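M3DLH protein (Halieaceae bacterium, PDB 7JKA) probably hydrolyses lactones such as dienelactones, as a member of the dienelactone hydrolase family within the alpha/beta-hydrolase clan, and may also act as a phosphotriesterase. Local coordinates at residues 30-35 with 116-121; 17-22 with 112-117; 45-50 with 63-68; 126-131 with 136-141. All coordinates share one frame; numbering follows the deposited sequence. Where two conformers were deposited one is given.

The four contacts run across one mixed sheet, from its antiparallel margin to the parallel core. Contacts 1 and 2 are close neighbours, their centres about 7 Å apart. They lie on the adjacent strands 27-35 and 14-22, share Val-116 and Ala-117, and are tied by Gln-118 OE1 bonded to Arg-17 NH2. Contact 3 sits about 11 Å from contact 1 and the same from contact 4, centre to centre, and its strand is hydrogen-bonded to that of contact 4. Contact 4 is about 17 Å from contact 1, between centres. It holds Gly-130, the first glycine of what is probably the nucleophile elbow, and contact 3 holds Glu-50, whose side chain touches Cys-132 of the same pattern.

Contact 1. Residues 30-35 with 116-121; sequences GELHWD and VAQPEV
Glu-120 lays its aliphatic chain over a face of the Trp-34 indole, an acid used here partly as a hydrocarbon. Its CG stands 4.2 Å from the centroid of the five-membered ring, 24° off the normal, which makes a CH-pi contact. The bend at chi2 (82°) carries OE2 over the rim of the indole, 3.9 Å from Trp-34 CE2, while OE1 turns to Leu-32 and Arg-17; the carboxylate and indole planes are 50° apart. Trp-34 NE1 gives its bond to Glu-36 instead, while Glu-120 OE1 makes a salt bridge with Arg-17, which itself forms a cation-pi contact with the same indole. Leu-32 packs beside this cluster. It places CD2 3.9 Å from Glu-120 OE1 and 4.1 Å from Gln-118 CG, running past the glutamine in the opposite direction. Gln-118 is held at both ends of its amide, by Arg-17 at OE1 and by Thr-114 O at NE2. The loop itself is a type I turn closed by Val-121 N to Gln-118 O, 3.1 Å. Strand 27-35 thus meets the connection between helix 101-116 and strand 121-122, with strand 14-22 alongside; His-33 packs on helix 56-67, across the sheet from this loop.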
loop_
_atom_site.group_PDB
_atom_site.type_symbol
_atom_site.label_atom_id
_atom_site.label_comp_id
_atom_site.label_asym_id
_atom_site.label_seq_id
_atom_site.Cartn_x
_atom_site.Cartn_y
_atom_site.Cartn_z
ATOM N N GLY A 30 -5.226 -13.421 -2.995
ATOM C CA GLY A 30 -5.653 -12.046 -3.050
ATOM C C GLY A 30 -7.035 -11.930 -3.662
ATOM O O GLY A 30 -7.742 -12.921 -3.871
ATOM N N GLU A 31 -7.419 -10.692 -3.934
ATOM C CA GLU A 31 -8.744 -10.419 -4.470
ATOM C C GLU A 31 -8.653 -9.250 -5.438
ATOM O O GLU A 31 -8.188 -8.165 -5.064
ATOM C CB GLU A 31 -9.729 -10.142 -3.326
ATOM C CG GLU A 31 -11.178 -10.074 -3.754
ATOM C CD GLU A 31 -12.105 -9.992 -2.563
ATOM O OE1 GLU A 31 -12.245 -8.907 -2.003
ATOM O OE2 GLU A 31 -12.697 -11.027 -2.174
ATOM N N LEU A 32 -9.079 -9.471 -6.681
ATOM C CA LEU A 32 -9.085 -8.430 -7.705
ATOM C C LEU A 32 -10.469 -7.810 -7.750
ATOM O O LEU A 32 -11.465 -8.536 -7.792
ATOM C CB LEU A 32 -8.721 -8.975 -9.093
ATOM C CG LEU A 32 -8.612 -7.892 -10.176
ATOM C CD1 LEU A 32 -7.241 -7.184 -10.085
ATOM C CD2 LEU A 32 -8.848 -8.421 -11.581
ATOM N N HIS A 33 -10.522 -6.475 -7.726
ATOM C CA HIS A 33 -11.747 -5.700 -7.888
ATOM C C HIS A 33 -11.652 -4.884 -9.161
ATOM O O HIS A 33 -10.619 -4.271 -9.434
ATOM C CB HIS A 33 -11.978 -4.769 -6.687
ATOM C CG HIS A 33 -12.285 -5.506 -5.421
ATOM N ND1 HIS A 33 -13.510 -5.428 -4.798
ATOM C CD2 HIS A 33 -11.529 -6.349 -4.674
ATOM C CE1 HIS A 33 -13.502 -6.209 -3.730
ATOM N NE2 HIS A 33 -12.307 -6.759 -3.620
ATOM N N TRP A 34 -12.722 -4.882 -9.953
ATOM C CA TRP A 34 -12.694 -4.131 -11.198
ATOM C C TRP A 34 -14.126 -3.772 -11.562
ATOM O O TRP A 34 -15.081 -4.342 -11.033
ATOM C CB TRP A 34 -11.986 -4.918 -12.314
ATOM C CG TRP A 34 -12.815 -6.013 -12.923
ATOM C CD1 TRP A 34 -13.491 -5.943 -14.110
ATOM C CD2 TRP A 34 -13.076 -7.327 -12.388
ATOM N NE1 TRP A 34 -14.151 -7.128 -14.351
ATOM C CE2 TRP A 34 -13.921 -7.989 -13.307
ATOM C CE3 TRP A 34 -12.686 -8.008 -11.219
ATOM C CZ2 TRP A 34 -14.379 -9.288 -13.106
ATOM C CZ3 TRP A 34 -13.164 -9.305 -11.025
ATOM C CH2 TRP A 34 -13.986 -9.931 -11.964
ATOM N N ASP A 35 -14.267 -2.809 -12.467
ATOM C CA ASP A 35 -15.572 -2.419 -12.995
ATOM C C ASP A 35 -15.764 -3.117 -14.333
ATOM O O ASP A 35 -15.033 -2.837 -15.287
ATOM C CB ASP A 35 -15.644 -0.897 -13.130
ATOM C CG ASP A 35 -16.968 -0.390 -13.698
ATOM O OD1 ASP A 35 -17.907 -1.178 -13.950
ATOM O OD2 ASP A 35 -17.055 0.839 -13.883
ATOM N N VAL A 116 -0.450 -7.405 -12.896
ATOM C CA VAL A 116 -0.128 -7.166 -14.299
ATOM C C VAL A 116 -0.581 -8.320 -15.190
ATOM O O VAL A 116 -0.891 -8.114 -16.364
ATOM C CB VAL A 116 1.386 -6.896 -14.423
ATOM C CG1 VAL A 116 1.811 -6.849 -15.877
ATOM C CG2 VAL A 116 1.738 -5.581 -13.718
ATOM N N ALA A 117 -0.641 -9.534 -14.647
ATOM C CA ALA A 117 -1.047 -10.690 -15.427
ATOM C C ALA A 117 -2.538 -10.717 -15.720
ATOM O O ALA A 117 -2.966 -11.537 -16.536
ATOM C CB ALA A 117 -0.639 -11.962 -14.683
ATOM N N GLN A 118 -3.333 -9.828 -15.103
ATOM C CA GLN A 118 -4.777 -9.860 -15.325
ATOM C C GLN A 118 -5.138 -9.143 -16.628
ATOM O O GLN A 118 -4.551 -8.099 -16.952
ATOM C CB GLN A 118 -5.523 -9.219 -14.148
ATOM C CG GLN A 118 -5.189 -9.886 -12.796
ATOM C CD GLN A 118 -5.285 -11.399 -12.865
ATOM O OE1 GLN A 118 -6.282 -11.951 -13.329
ATOM N NE2 GLN A 118 -4.223 -12.087 -12.431
ATOM N N PRO A 119 -6.107 -9.674 -17.384
ATOM C CA PRO A 119 -6.437 -9.079 -18.692
ATOM C C PRO A 119 -7.000 -7.671 -18.606
ATOM O O PRO A 119 -6.912 -6.922 -19.593
ATOM C CB PRO A 119 -7.466 -10.057 -19.288
ATOM C CG PRO A 119 -7.967 -10.877 -18.137
ATOM C CD PRO A 119 -6.825 -10.940 -17.150
ATOM N N GLU A 120 -7.544 -7.277 -17.452
ATOM C CA GLU A 120 -8.079 -5.931 -17.261
ATOM C C GLU A 120 -7.006 -4.848 -17.214
ATOM O O GLU A 120 -7.334 -3.664 -17.371
ATOM C CB GLU A 120 -8.873 -5.888 -15.959
ATOM C CG GLU A 120 -10.158 -6.710 -15.961
ATOM C CD GLU A 120 -9.957 -8.183 -15.672
ATOM O OE1 GLU A 120 -8.805 -8.611 -15.443
ATOM O OE2 GLU A 120 -10.970 -8.929 -15.726
ATOM N N VAL A 121 -5.745 -5.204 -16.974
ATOM C CA VAL A 121 -4.782 -4.229 -16.461
ATOM C C VAL A 121 -3.861 -3.724 -17.559
ATOM O O VAL A 121 -3.270 -4.509 -18.313
ATOM C CB VAL A 121 -3.967 -4.847 -15.316
ATOM C CG1 VAL A 121 -2.793 -3.951 -14.944
ATOM C CG2 VAL A 121 -4.847 -5.095 -14.115
#

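Contact 2. Residues 17-22 with 112-117; sequences REIRYT and LDTLVA
Thr-114 keeps its CG2 trans to the backbone N and its OG1 beside that nitrogen (chi1 -54°), while Tyr-21 has CG between the backbone N and the carbonyl carbon (chi1 61°), and the two side chains cross at about a right angle. This is helix-on-sheet packing in the alpha/beta-hydrolase fold, where Thr-114, in the last part of helix 101-116, packs against the antiparallel strand 14-22. Thr-114 carries the helix side of the join. Its methyl meets Tyr-21 CB at 3.7 Å. Its hydroxyl makes the nearest approach, OG1 to Tyr-21 CB 3.0 Å, and lies obliquely by the ring root, with Tyr-21 CG 3.3 Å from the same OG1. That hydroxyl bonds to the carbonyl of Ala-110 one turn back, so its hydrogen-bonding is met inside the helix, and the tyrosine offers it only carbon. Tyr-21 spends its own OH on the backbone N of Asp-76, which ties down the far end of the ring, and its ring also meets that of Phe-28 on the next strand. Ile-19 adds its branch methyl, which slides past the threonine in a tight contact, CG2 to Thr-114 CG2 only 3.3 Å.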
loop_
_atom_site.group_PDB
_atom_site.type_symbol
_atom_site.label_atom_id
_atom_site.label_comp_id
_atom_site.label_asym_id
_atom_site.label_seq_id
_atom_site.Cartn_x
_atom_site.Cartn_y
_atom_site.Cartn_z
ATOM N N ARG A 17 -12.930 -11.041 -7.797
ATOM C CA ARG A 17 -12.620 -12.454 -7.943
ATOM C C ARG A 17 -11.381 -12.768 -7.123
ATOM O O ARG A 17 -10.478 -11.934 -6.969
ATOM C CB ARG A 17 -12.431 -12.868 -9.413
ATOM C CG ARG A 17 -11.170 -12.374 -10.102
ATOM C CD ARG A 17 -11.183 -12.832 -11.561
ATOM N NE ARG A 17 -10.012 -12.396 -12.333
ATOM C CZ ARG A 17 -10.027 -11.375 -13.181
ATOM N NH1 ARG A 17 -11.154 -10.681 -13.381
ATOM N NH2 ARG A 17 -8.930 -11.059 -13.853
ATOM N N GLU A 18 -11.371 -13.967 -6.559
ATOM C CA GLU A 18 -10.202 -14.456 -5.854
ATOM C C GLU A 18 -9.071 -14.689 -6.844
ATOM O O GLU A 18 -9.295 -15.177 -7.955
ATOM C CB GLU A 18 -10.555 -15.753 -5.126
ATOM C CG GLU A 18 -9.502 -16.280 -4.211
ATOM C CD GLU A 18 -10.038 -17.384 -3.328
ATOM O OE1 GLU A 18 -9.923 -18.563 -3.719
ATOM O OE2 GLU A 18 -10.592 -17.063 -2.256
ATOM N N ILE A 19 -7.856 -14.322 -6.446
ATOM C CA ILE A 19 -6.662 -14.536 -7.260
ATOM C C ILE A 19 -5.665 -15.315 -6.414
ATOM O O ILE A 19 -5.248 -14.839 -5.357
ATOM C CB ILE A 19 -6.016 -13.224 -7.724
ATOM C CG1 ILE A 19 -7.048 -12.258 -8.329
ATOM C CG2 ILE A 19 -4.939 -13.529 -8.724
ATOM C CD1 ILE A 19 -7.218 -12.443 -9.795
ATOM N N ARG A 20 -5.236 -16.472 -6.895
ATOM C CA ARG A 20 -4.214 -17.256 -6.208
ATOM C C ARG A 20 -2.883 -17.039 -6.917
ATOM O O ARG A 20 -2.816 -17.081 -8.146
ATOM C CB ARG A 20 -4.607 -18.735 -6.181
ATOM C CG ARG A 20 -5.890 -18.900 -5.406
ATOM C CD ARG A 20 -6.241 -20.324 -5.060
ATOM N NE ARG A 20 -7.372 -20.295 -4.140
ATOM C CZ ARG A 20 -7.304 -20.528 -2.832
ATOM N NH1 ARG A 20 -6.153 -20.860 -2.253
ATOM N NH2 ARG A 20 -8.415 -20.444 -2.105
ATOM N N TYR A 21 -1.835 -16.758 -6.151
ATOM C CA TYR A 21 -0.558 -16.459 -6.768
ATOM C C TYR A 21 0.547 -16.864 -5.803
ATOM O O TYR A 21 0.290 -17.245 -4.663
ATOM C CB TYR A 21 -0.457 -14.974 -7.139
ATOM C CG TYR A 21 -0.554 -13.990 -5.966
ATOM C CD1 TYR A 21 -1.792 -13.611 -5.433
ATOM C CD2 TYR A 21 0.584 -13.425 -5.416
ATOM C CE1 TYR A 21 -1.885 -12.700 -4.386
ATOM C CE2 TYR A 21 0.503 -12.524 -4.365
ATOM C CZ TYR A 21 -0.737 -12.170 -3.848
ATOM O OH TYR A 21 -0.813 -11.255 -2.798
ATOM N N THR A 22 1.792 -16.778 -6.268
ATOM C CA THR A 22 2.891 -17.261 -5.441
ATOM C C THR A 22 4.150 -16.462 -5.733
ATOM O O THR A 22 4.310 -15.890 -6.812
ATOM C CB THR A 22 3.124 -18.768 -5.663
ATOM O OG1 THR A 22 4.139 -19.267 -4.770
ATOM C CG2 THR A 22 3.538 -19.077 -7.097
ATOM N N LEU A 112 2.364 -7.557 -7.403
ATOM C CA LEU A 112 2.372 -6.690 -8.587
ATOM C C LEU A 112 2.343 -7.518 -9.866
ATOM O O LEU A 112 1.607 -7.203 -10.814
ATOM C CB LEU A 112 3.620 -5.794 -8.579
ATOM C CG LEU A 112 3.721 -4.798 -9.741
ATOM C CD1 LEU A 112 2.503 -3.886 -9.777
ATOM C CD2 LEU A 112 5.007 -4.002 -9.637
ATOM N N ASP A 113 3.168 -8.576 -9.922
ATOM C CA ASP A 113 3.193 -9.415 -11.118
ATOM C C ASP A 113 1.827 -10.027 -11.382
ATOM O O ASP A 113 1.374 -10.100 -12.536
ATOM C CB ASP A 113 4.227 -10.516 -10.949
ATOM C CG ASP A 113 5.642 -10.013 -11.069
ATOM O OD1 ASP A 113 5.882 -8.858 -11.471
ATOM O OD2 ASP A 113 6.543 -10.830 -10.714
ATOM N N THR A 114 1.157 -10.462 -10.322
ATOM C CA THR A 114 -0.167 -11.042 -10.484
ATOM C C THR A 114 -1.170 -10.006 -10.986
ATOM O O THR A 114 -2.011 -10.312 -11.840
ATOM C CB THR A 114 -0.607 -11.653 -9.163
ATOM O OG1 THR A 114 0.431 -12.560 -8.753
ATOM C CG2 THR A 114 -1.851 -12.427 -9.367
ATOM N N LEU A 115 -1.092 -8.779 -10.475
ATOM C CA LEU A 115 -1.945 -7.723 -10.999
ATOM C C LEU A 115 -1.715 -7.530 -12.495
ATOM O O LEU A 115 -2.660 -7.466 -13.290
ATOM C CB LEU A 115 -1.666 -6.435 -10.232
ATOM C CG LEU A 115 -2.350 -5.196 -10.779
ATOM C CD1 LEU A 115 -3.831 -5.316 -10.484
ATOM C CD2 LEU A 115 -1.706 -3.966 -10.099
ATOM N N VAL A 116 -0.450 -7.405 -12.896
ATOM C CA VAL A 116 -0.128 -7.166 -14.299
ATOM C C VAL A 116 -0.581 -8.320 -15.190
ATOM O O VAL A 116 -0.891 -8.114 -16.364
ATOM C CB VAL A 116 1.386 -6.896 -14.423
ATOM C CG1 VAL A 116 1.811 -6.849 -15.877
ATOM C CG2 VAL A 116 1.738 -5.581 -13.718
ATOM N N ALA A 117 -0.641 -9.534 -14.647
ATOM C CA ALA A 117 -1.047 -10.690 -15.427
ATOM C C ALA A 117 -2.538 -10.717 -15.720
ATOM O O ALA A 117 -2.966 -11.537 -16.536
ATOM C CB ALA A 117 -0.639 -11.962 -14.683
#

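Contact 3. Residues 45-50 with 63-68; sequences VVVFPE and RRLAGL
Val-45 and Val-47 grip Leu-65 mainly through methyl groups, and the flat side chains stay outside this join. Phe-48 belongs to the other side of the sheet, where its packing against Val-46 is uncertain because that valine was modelled in two conformers. The carboxylate of Glu-50, beyond the strand end, is bonded through OE2 to Ser-214 OG, and its side chain lies against His-155 and Cys-132, the likely nucleophile, so this end of the segment reaches the presumed active site. In the contact proper, a single methyl of the helix does the work. Leu-65 has CG anti to its carbonyl carbon (chi1 -72°) and sends CD1 down to the strand between the two valines. Val-47 reaches it tip to tip, CG2 to Leu-65 CD1 3.5 Å, closer than carbons usually pack. Val-45 comes across at about a right angle, its CG1 3.8 Å from the same Leu-65 CD1. One leucine thus spans two alternate residues of the strand, as suits a helix laid on a sheet in a beta-alpha-beta unit, here strand 42-48, helix 56-67 and strand 71-74. Ile-129 of strand 126-131 touches both Val-45 and Leu-65, and helix 232-250 closes over the leucine with Trp-239 and Met-242. On the far face, helix 101-116 covers Val-46 and Phe-48.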
loop_
_atom_site.group_PDB
_atom_site.type_symbol
_atom_site.label_atom_id
_atom_site.label_comp_id
_atom_site.label_asym_id
_atom_site.label_seq_id
_atom_site.Cartn_x
_atom_site.Cartn_y
_atom_site.Cartn_z
ATOM N N VAL A 45 -3.850 -1.095 -9.626
ATOM C CA VAL A 45 -3.365 -0.647 -8.325
ATOM C C VAL A 45 -3.245 -1.867 -7.426
ATOM O O VAL A 45 -4.229 -2.596 -7.237
ATOM C CB VAL A 45 -4.300 0.410 -7.689
ATOM C CG1 VAL A 45 -3.703 0.915 -6.346
ATOM C CG2 VAL A 45 -4.564 1.576 -8.642
ATOM N N VAL A 46 -2.041 -2.108 -6.895
ATOM C CA VAL A 46 -1.897 -3.072 -5.809
ATOM C C VAL A 46 -2.266 -2.382 -4.511
ATOM O O VAL A 46 -1.866 -1.237 -4.254
ATOM C CB VAL A 46 -0.474 -3.639 -5.718
ATOM C CG1 VAL A 46 -0.409 -4.679 -4.573
ATOM C CG2 VAL A 46 -0.058 -4.240 -7.013
ATOM N N VAL A 47 -3.038 -3.072 -3.688
ATOM C CA VAL A 47 -3.447 -2.552 -2.387
ATOM C C VAL A 47 -2.842 -3.453 -1.311
ATOM O O VAL A 47 -3.262 -4.609 -1.144
ATOM C CB VAL A 47 -4.972 -2.502 -2.250
ATOM C CG1 VAL A 47 -5.391 -1.932 -0.903
ATOM C CG2 VAL A 47 -5.632 -1.698 -3.427
ATOM N N PHE A 48 -1.880 -2.916 -0.549
ATOM C CA PHE A 48 -1.321 -3.692 0.546
ATOM C C PHE A 48 -2.040 -3.346 1.836
ATOM O O PHE A 48 -2.185 -2.154 2.172
ATOM C CB PHE A 48 0.175 -3.434 0.684
ATOM C CG PHE A 48 0.981 -3.966 -0.467
ATOM C CD1 PHE A 48 1.166 -5.339 -0.613
ATOM C CD2 PHE A 48 1.512 -3.105 -1.418
ATOM C CE1 PHE A 48 1.904 -5.833 -1.693
ATOM C CE2 PHE A 48 2.245 -3.590 -2.503
ATOM C CZ PHE A 48 2.435 -4.945 -2.647
ATOM N N PRO A 49 -2.520 -4.343 2.558
ATOM C CA PRO A 49 -3.326 -4.098 3.754
ATOM C C PRO A 49 -2.453 -3.755 4.957
ATOM O O PRO A 49 -1.223 -3.823 4.921
ATOM C CB PRO A 49 -4.008 -5.458 3.972
ATOM C CG PRO A 49 -2.888 -6.443 3.563
ATOM C CD PRO A 49 -2.305 -5.785 2.322
ATOM N N GLU A 50 -3.117 -3.396 6.063
ATOM C CA GLU A 50 -2.441 -3.364 7.354
ATOM C C GLU A 50 -1.824 -4.725 7.681
ATOM O O GLU A 50 -2.151 -5.718 7.016
ATOM C CB GLU A 50 -3.420 -2.933 8.447
ATOM C CG GLU A 50 -3.838 -1.465 8.339
ATOM C CD GLU A 50 -4.484 -0.976 9.623
ATOM O OE1 GLU A 50 -5.393 -1.655 10.134
ATOM O OE2 GLU A 50 -4.081 0.081 10.141
ATOM N N ARG A 63 -12.334 -2.112 -3.643
ATOM C CA ARG A 63 -13.636 -1.836 -4.238
ATOM C C ARG A 63 -13.766 -0.368 -4.624
ATOM O O ARG A 63 -14.221 -0.052 -5.724
ATOM C CB ARG A 63 -14.744 -2.237 -3.272
ATOM C CG ARG A 63 -16.117 -2.326 -3.895
ATOM C CD ARG A 63 -17.180 -2.407 -2.811
ATOM N NE ARG A 63 -17.207 -1.146 -2.074
ATOM C CZ ARG A 63 -17.764 -0.024 -2.520
ATOM N NH1 ARG A 63 -18.379 -0.002 -3.699
ATOM N NH2 ARG A 63 -17.717 1.075 -1.779
ATOM N N ARG A 64 -13.356 0.542 -3.735
ATOM C CA ARG A 64 -13.459 1.969 -4.037
ATOM C C ARG A 64 -12.606 2.337 -5.243
ATOM O O ARG A 64 -13.023 3.139 -6.085
ATOM C CB ARG A 64 -13.064 2.784 -2.807
ATOM C CG ARG A 64 -14.004 2.590 -1.623
ATOM C CD ARG A 64 -13.530 3.411 -0.405
ATOM N NE ARG A 64 -14.358 3.099 0.753
ATOM C CZ ARG A 64 -14.161 3.594 1.969
ATOM N NH1 ARG A 64 -13.152 4.431 2.192
ATOM N NH2 ARG A 64 -14.962 3.238 2.961
ATOM N N LEU A 65 -11.426 1.716 -5.372
ATOM C CA LEU A 65 -10.572 1.968 -6.531
ATOM C C LEU A 65 -11.227 1.479 -7.826
ATOM O O LEU A 65 -11.135 2.141 -8.866
ATOM C CB LEU A 65 -9.217 1.291 -6.320
ATOM C CG LEU A 65 -8.351 1.997 -5.256
ATOM C CD1 LEU A 65 -7.250 1.044 -4.880
ATOM C CD2 LEU A 65 -7.755 3.306 -5.769
ATOM N N ALA A 66 -11.870 0.313 -7.789
ATOM C CA ALA A 66 -12.631 -0.135 -8.955
ATOM C C ALA A 66 -13.712 0.877 -9.324
ATOM O O ALA A 66 -13.993 1.094 -10.513
ATOM C CB ALA A 66 -13.254 -1.508 -8.678
ATOM N N GLY A 67 -14.327 1.521 -8.319
ATOM C CA GLY A 67 -15.324 2.539 -8.616
ATOM C C GLY A 67 -14.755 3.781 -9.270
ATOM O O GLY A 67 -15.508 4.554 -9.865
ATOM N N LEU A 68 -13.441 3.966 -9.198
ATOM C CA LEU A 68 -12.757 5.053 -9.881
ATOM C C LEU A 68 -12.289 4.673 -11.273
ATOM O O LEU A 68 -11.674 5.506 -11.950
ATOM C CB LEU A 68 -11.546 5.503 -9.055
ATOM C CG LEU A 68 -11.914 6.096 -7.696
ATOM C CD1 LEU A 68 -10.654 6.376 -6.882
ATOM C CD2 LEU A 68 -12.778 7.342 -7.882
#

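Contact 4. Residues 126-131 with 136-141; sequences LAAIGF and TTALEL
Strand 126-131 and helix 136-141 run nearly antiparallel, their axes 150° apart and 6.9 Å at closest approach. The backbones come nearest at Ala-128 and Ala-138, whose CA atoms are 5.8 Å apart, a spacing that the small side chains permit. Methyl meets methyl there, Ala-128 CB to Ala-138 CB at 4.1 Å. The same Ala-138 CB rests against the strand backbone, 4.1 Å from Ile-129 C and 4.3 Å from Gly-130 N; where the glycine has no side chain, the helix comes down on the main chain itself. One turn further on, Leu-141 widens the patch. Its chi1 of 180° and chi2 of 60° together turn CD2 toward Ala-128 CB, 4.2 Å away. The tight strand-helix pair is consistent with a nucleophile elbow: the Gly-x-Cys-x-Gly pattern starting at Gly-130 probably makes the sharp turn, with Cys-132 the likely nucleophile, as in related dienelactone hydrolases. The pair opens the beta-alpha-beta unit that runs on to strand 150-154. Phe-48 of strand 42-48 packs on Ala-138 and Leu-141, helix 101-116 flanks the helix through Trp-104 and Ala-108, and helix 232-250 covers Ile-129 on the opposite face of the sheet.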
loop_
_atom_site.group_PDB
_atom_site.type_symbol
_atom_site.label_atom_id
_atom_site.label_comp_id
_atom_site.label_asym_id
_atom_site.label_seq_id
_atom_site.Cartn_x
_atom_site.Cartn_y
_atom_site.Cartn_z
ATOM N N LEU A 126 0.523 1.724 -13.572
ATOM C CA LEU A 126 0.468 0.915 -12.368
ATOM C C LEU A 126 0.755 1.770 -11.142
ATOM O O LEU A 126 1.593 2.682 -11.177
ATOM C CB LEU A 126 1.480 -0.242 -12.424
ATOM C CG LEU A 126 1.310 -1.192 -13.594
ATOM C CD1 LEU A 126 2.455 -2.167 -13.663
ATOM C CD2 LEU A 126 -0.000 -1.972 -13.471
ATOM N N ALA A 127 0.076 1.446 -10.052
ATOM C CA ALA A 127 0.365 2.081 -8.773
ATOM C C ALA A 127 0.329 1.049 -7.664
ATOM O O ALA A 127 -0.228 -0.042 -7.805
ATOM C CB ALA A 127 -0.631 3.210 -8.465
ATOM N N ALA A 128 0.902 1.434 -6.524
ATOM C CA ALA A 128 0.750 0.662 -5.304
ATOM C C ALA A 128 0.358 1.591 -4.180
ATOM O O ALA A 128 0.936 2.670 -4.043
ATOM C CB ALA A 128 2.054 -0.074 -4.918
ATOM N N ILE A 129 -0.597 1.163 -3.371
ATOM C CA ILE A 129 -0.929 1.866 -2.147
ATOM C C ILE A 129 -0.857 0.881 -0.990
ATOM O O ILE A 129 -0.876 -0.342 -1.167
ATOM C CB ILE A 129 -2.314 2.533 -2.192
ATOM C CG1 ILE A 129 -3.472 1.517 -2.120
ATOM C CG2 ILE A 129 -2.426 3.432 -3.413
ATOM C CD1 ILE A 129 -4.859 2.224 -1.943
ATOM N N GLY A 130 -0.767 1.426 0.212
ATOM C CA GLY A 130 -0.728 0.572 1.379
ATOM C C GLY A 130 -1.077 1.338 2.628
ATOM O O GLY A 130 -0.872 2.560 2.719
ATOM N N PHE A 131 -1.600 0.606 3.600
ATOM C CA PHE A 131 -2.086 1.134 4.861
ATOM C C PHE A 131 -1.208 0.555 5.954
ATOM O O PHE A 131 -1.014 -0.653 6.008
ATOM C CB PHE A 131 -3.559 0.746 5.044
ATOM C CG PHE A 131 -4.422 1.265 3.954
ATOM C CD1 PHE A 131 -4.544 0.585 2.753
ATOM C CD2 PHE A 131 -5.017 2.510 4.095
ATOM C CE1 PHE A 131 -5.308 1.113 1.717
ATOM C CE2 PHE A 131 -5.789 3.058 3.072
ATOM C CZ PHE A 131 -5.916 2.362 1.869
ATOM N N THR A 136 4.378 0.629 4.224
ATOM C CA THR A 136 5.796 0.321 4.274
ATOM C C THR A 136 6.137 -0.676 3.173
ATOM O O THR A 136 7.160 -0.542 2.496
ATOM C CB THR A 136 6.143 -0.248 5.652
ATOM O OG1 THR A 136 5.461 0.497 6.681
ATOM C CG2 THR A 136 7.657 -0.243 5.865
ATOM N N THR A 137 5.257 -1.666 2.976
ATOM C CA THR A 137 5.439 -2.686 1.942
ATOM C C THR A 137 5.439 -2.066 0.553
ATOM O O THR A 137 6.273 -2.417 -0.291
ATOM C CB THR A 137 4.325 -3.738 2.061
ATOM O OG1 THR A 137 4.414 -4.358 3.350
ATOM C CG2 THR A 137 4.492 -4.843 1.025
ATOM N N ALA A 138 4.509 -1.135 0.300
ATOM C CA ALA A 138 4.476 -0.463 -0.994
ATOM C C ALA A 138 5.787 0.273 -1.283
ATOM O O ALA A 138 6.271 0.269 -2.424
ATOM C CB ALA A 138 3.268 0.477 -1.048
ATOM N N LEU A 139 6.373 0.912 -0.265
ATOM C CA LEU A 139 7.652 1.593 -0.450
ATOM C C LEU A 139 8.793 0.604 -0.657
ATOM O O LEU A 139 9.738 0.903 -1.398
ATOM C CB LEU A 139 7.933 2.517 0.740
ATOM C CG LEU A 139 7.062 3.785 0.746
ATOM C CD1 LEU A 139 7.309 4.580 2.039
ATOM C CD2 LEU A 139 7.356 4.625 -0.496
ATOM N N GLU A 140 8.738 -0.578 -0.022
ATOM C CA GLU A 140 9.734 -1.602 -0.326
ATOM C C GLU A 140 9.641 -2.041 -1.778
ATOM O O GLU A 140 10.664 -2.255 -2.441
ATOM C CB GLU A 140 9.554 -2.821 0.585
ATOM C CG GLU A 140 9.987 -2.570 2.023
ATOM C CD GLU A 140 11.434 -2.154 2.130
ATOM O OE1 GLU A 140 12.328 -3.002 1.931
ATOM O OE2 GLU A 140 11.680 -0.970 2.442
ATOM N N LEU A 141 8.416 -2.146 -2.296
ATOM C CA LEU A 141 8.228 -2.516 -3.694
ATOM C C LEU A 141 8.795 -1.445 -4.609
ATOM O O LEU A 141 9.490 -1.751 -5.579
ATOM C CB LEU A 141 6.742 -2.712 -3.983
ATOM C CG LEU A 141 6.359 -3.108 -5.424
ATOM C CD1 LEU A 141 7.019 -4.432 -5.832
ATOM C CD2 LEU A 141 4.827 -3.222 -5.504
#